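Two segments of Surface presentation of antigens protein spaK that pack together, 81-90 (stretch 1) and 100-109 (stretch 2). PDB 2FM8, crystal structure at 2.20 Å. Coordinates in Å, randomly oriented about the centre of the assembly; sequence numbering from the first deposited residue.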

# COMPACT_ATOMS: atom_id res chain seq x y z
N CYS A 81 3.17 -4.38 -19.89
CA CYS A 81 3.64 -3.31 -20.74
C CYS A 81 4.81 -3.85 -21.55
O CYS A 81 5.89 -4.12 -20.99
N HIS A 82 4.59 -4.01 -22.84
CA HIS A 82 5.54 -4.69 -23.73
C HIS A 82 6.87 -3.94 -23.93
O HIS A 82 7.82 -4.56 -24.36
N PHE A 83 6.93 -2.65 -23.63
CA PHE A 83 8.16 -1.85 -23.89
C PHE A 83 8.99 -1.55 -22.62
O PHE A 83 10.04 -0.91 -22.68
N ALA A 84 8.52 -2.06 -21.48
CA ALA A 84 9.18 -1.86 -20.21
C ALA A 84 10.03 -3.09 -19.84
O ALA A 84 9.66 -4.24 -20.13
N ARG A 85 11.15 -2.82 -19.20
CA ARG A 85 11.94 -3.88 -18.60
C ARG A 85 11.07 -4.55 -17.57
O ARG A 85 10.40 -3.89 -16.83
N GLY A 86 11.06 -5.87 -17.55
CA GLY A 86 10.23 -6.61 -16.62
C GLY A 86 8.79 -6.78 -17.08
O GLY A 86 8.02 -7.45 -16.41
N GLY A 87 8.44 -6.17 -18.22
CA GLY A 87 7.09 -6.32 -18.77
C GLY A 87 6.01 -5.59 -18.00
O GLY A 87 4.83 -5.90 -18.13
N GLN A 88 6.41 -4.58 -17.21
CA GLN A 88 5.51 -3.92 -16.33
C GLN A 88 5.89 -2.47 -16.02
O GLN A 88 7.05 -2.16 -15.74
N LEU A 89 4.90 -1.58 -16.07
CA LEU A 89 5.05 -0.21 -15.56
C LEU A 89 5.22 -0.23 -14.05
O LEU A 89 4.78 -1.17 -13.38
N LEU A 90 5.86 0.81 -13.52
CA LEU A 90 6.15 0.94 -12.08
C LEU A 90 5.44 2.18 -11.57
O LEU A 90 5.17 3.11 -12.33
N LEU A 100 3.74 7.43 -12.62
CA LEU A 100 3.75 6.27 -13.50
C LEU A 100 5.09 6.28 -14.23
O LEU A 100 5.48 7.30 -14.79
N LYS A 101 5.77 5.14 -14.25
CA LYS A 101 7.16 5.11 -14.75
C LYS A 101 7.37 3.87 -15.61
O LYS A 101 6.92 2.78 -15.25
N ALA A 102 8.10 4.05 -16.70
CA ALA A 102 8.54 2.96 -17.55
C ALA A 102 10.07 2.99 -17.63
O ALA A 102 10.66 4.00 -18.06
N LEU A 103 10.70 1.92 -17.17
CA LEU A 103 12.10 1.70 -17.43
C LEU A 103 12.13 1.04 -18.78
O LEU A 103 11.81 -0.12 -18.90
N VAL A 104 12.49 1.79 -19.80
CA VAL A 104 12.35 1.32 -21.17
C VAL A 104 13.34 0.19 -21.52
O VAL A 104 14.54 0.31 -21.29
N HIS A 105 12.82 -0.87 -22.13
CA HIS A 105 13.65 -1.97 -22.55
C HIS A 105 14.52 -1.49 -23.73
O HIS A 105 14.02 -0.79 -24.58
N PRO A 106 15.82 -1.84 -23.77
CA PRO A 106 16.69 -1.43 -24.89
C PRO A 106 16.22 -1.82 -26.31
O PRO A 106 16.55 -1.12 -27.26
N ASP A 107 15.45 -2.90 -26.45
CA ASP A 107 14.79 -3.24 -27.72
C ASP A 107 13.99 -2.08 -28.27
O ASP A 107 13.76 -2.01 -29.47
N PHE A 108 13.51 -1.19 -27.41
CA PHE A 108 12.74 -0.02 -27.87
C PHE A 108 13.55 1.25 -27.96
O PHE A 108 13.00 2.34 -28.08
N LEU A 109 14.87 1.10 -27.98
CA LEU A 109 15.77 2.25 -28.03
C LEU A 109 16.62 2.27 -29.31
O LEU A 109 17.45 3.15 -29.44

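The backbones fix this contact at two points, and the side chains fill in around them. Near one end, Leu90 N donates to Lys101 O at 2.8 Å and Lys101 N donates to Leu90 O at 2.9 Å, an antiparallel hydrogen-bonded pair. Farther along, Arg85 N donates to Leu103 O and His105 N to Phe83 O, both at 2.8 Å and nearly straight, flanking the single bridge between Ala84 and Val104. Between these clamps the chain of stretch 1 bulges through Gly86 and Gly87, and a water fills the gap: it donates to Gln88 O at 2.8 Å and accepts from Leu103 N at 3.0 Å, linking two groups too far apart to bond directly.

Arg85 covers the most surface. Its CB points sideways, and with chi1 at -84° (m) and chi2 and chi3 both t the side chain runs extended from beside Leu103 CD2 out to Pro106. The aliphatic part does apolar work, Arg85 CD lying 3.7 Å from Leu103 CD2, while Pro106 CD sits over one face of the guanidinium and Arg85 NH2 comes within 3.2 Å of Pro106 CG. No side-chain hydrogen bond joins this arginine to stretch 2; it serves here as a long, flat cover. Leu103 (t, p) meets it from the strand. His105 (t) only grazes the arginine side chain, its CB 4.5 Å from Arg85 CG, but that CB lies 3.6 Å from Phe83 O. His105 ND1 accepts from Asp107 N at 3.0 Å, a bond within its own stretch that ties the imidazole to the 3-10 segment at Pro106 and Asp107.

Leu90, in the m, t rotamer, is next in area. It shares a sheet face with Lys101, whose m, t, m, t chain brings its CE to the leucine: Leu90 CB is 4.0 Å from Lys101 CE. The lysine thus contributes carbon to the contact. Leu89 (m, t) points sideways instead, its CB 3.9 Å from Leu100 CD1 and its CD2 3.7 Å from Ala102 CB.

Phe83 contributes almost as much as Leu90. Its chi1 of 58° (p) accompanies a ring whose end leads away from stretch 2, yet the edge of that ring still meets Ala102, with Phe83 CE1 4.0 Å from Ala102 CB. Its CB does the other job, sitting 3.6 Å from the centroid of the Phe108 ring, almost on the ring normal, in a CH-pi contact. Phe108 (m) points toward stretch 1 and offers that face; Phe108 CE2 also lies 3.3 Å from His82 O. The rule to read here is economical: backbone bonds set the register, and carbon, some of it from Arg85 and Lys101, packs around the paired backbones.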

# COMPACT_ATOMS: atom_id res chain seq x y z
CB CYS A 81 4.06 -2.13 -19.90
SG CYS A 81 4.75 -0.82 -20.85
CB HIS A 82 4.91 -4.93 -25.12
CG HIS A 82 3.67 -5.78 -25.11
ND1 HIS A 82 3.65 -7.08 -24.67
CD2 HIS A 82 2.40 -5.50 -25.51
CE1 HIS A 82 2.42 -7.57 -24.78
NE2 HIS A 82 1.64 -6.63 -25.28
CB PHE A 83 7.86 -0.56 -24.69
CG PHE A 83 6.87 0.35 -24.02
CD1 PHE A 83 7.27 1.23 -23.03
CD2 PHE A 83 5.52 0.31 -24.36
CE1 PHE A 83 6.35 2.05 -22.38
CE2 PHE A 83 4.60 1.13 -23.72
CZ PHE A 83 5.01 2.00 -22.74
CB ALA A 84 8.16 -1.59 -19.11
CB ARG A 85 13.14 -3.32 -17.88
CG ARG A 85 14.27 -3.07 -18.74
CD ARG A 85 15.50 -3.12 -17.92
NE ARG A 85 16.66 -2.62 -18.66
CZ ARG A 85 17.47 -3.37 -19.41
NH1 ARG A 85 17.25 -4.68 -19.57
NH2 ARG A 85 18.50 -2.81 -20.02
CB GLN A 88 5.41 -4.73 -15.02
CG GLN A 88 4.04 -4.87 -14.52
CD GLN A 88 3.90 -5.84 -13.37
OE1 GLN A 88 3.44 -6.98 -13.55
NE2 GLN A 88 4.24 -5.39 -12.16
CB LEU A 89 3.83 0.65 -15.93
CG LEU A 89 3.60 0.88 -17.44
CD1 LEU A 89 2.24 1.37 -17.78
CD2 LEU A 89 4.62 1.84 -17.99
CB LEU A 90 7.68 1.11 -11.83
CG LEU A 90 8.57 -0.01 -12.36
CD1 LEU A 90 10.03 0.24 -12.10
CD2 LEU A 90 8.19 -1.37 -11.76
CB LEU A 100 2.62 6.36 -14.52
CG LEU A 100 2.50 5.18 -15.51
CD1 LEU A 100 2.11 3.90 -14.71
CD2 LEU A 100 1.49 5.48 -16.62
CB LYS A 101 8.18 5.00 -13.60
CG LYS A 101 8.02 5.94 -12.45
CD LYS A 101 9.23 5.86 -11.48
CE LYS A 101 9.32 4.59 -10.65
NZ LYS A 101 10.54 4.57 -9.64
CB ALA A 102 7.95 3.12 -18.93
CB LEU A 103 12.73 0.78 -16.36
CG LEU A 103 14.18 0.37 -16.57
CD1 LEU A 103 15.06 1.58 -16.63
CD2 LEU A 103 14.64 -0.55 -15.46
CB VAL A 104 12.57 2.44 -22.17
CG1 VAL A 104 12.30 1.95 -23.58
CG2 VAL A 104 11.68 3.65 -21.84
CB HIS A 105 12.78 -3.17 -22.94
CG HIS A 105 13.56 -4.43 -23.15
ND1 HIS A 105 14.40 -4.62 -24.22
CD2 HIS A 105 13.63 -5.56 -22.41
CE1 HIS A 105 14.96 -5.82 -24.13
NE2 HIS A 105 14.51 -6.41 -23.04
CB PRO A 106 18.04 -2.09 -24.57
CG PRO A 106 18.00 -2.35 -23.13
CD PRO A 106 16.58 -2.59 -22.75
CB ASP A 107 13.78 -4.38 -27.53
CG ASP A 107 14.44 -5.73 -27.32
OD1 ASP A 107 15.67 -5.84 -27.45
OD2 ASP A 107 13.71 -6.67 -27.04
CB PHE A 108 11.50 0.13 -26.99
CG PHE A 108 10.50 -0.95 -27.22
CD1 PHE A 108 9.51 -0.79 -28.18
CD2 PHE A 108 10.60 -2.16 -26.53
CE1 PHE A 108 8.60 -1.81 -28.42
CE2 PHE A 108 9.70 -3.19 -26.77
CZ PHE A 108 8.69 -3.02 -27.70
CB LEU A 109 16.68 2.27 -26.79
CG LEU A 109 15.95 2.38 -25.44
CD1 LEU A 109 16.86 2.13 -24.25
CD2 LEU A 109 15.32 3.76 -25.33
O HOH W 1 9.14 -0.38 -15.96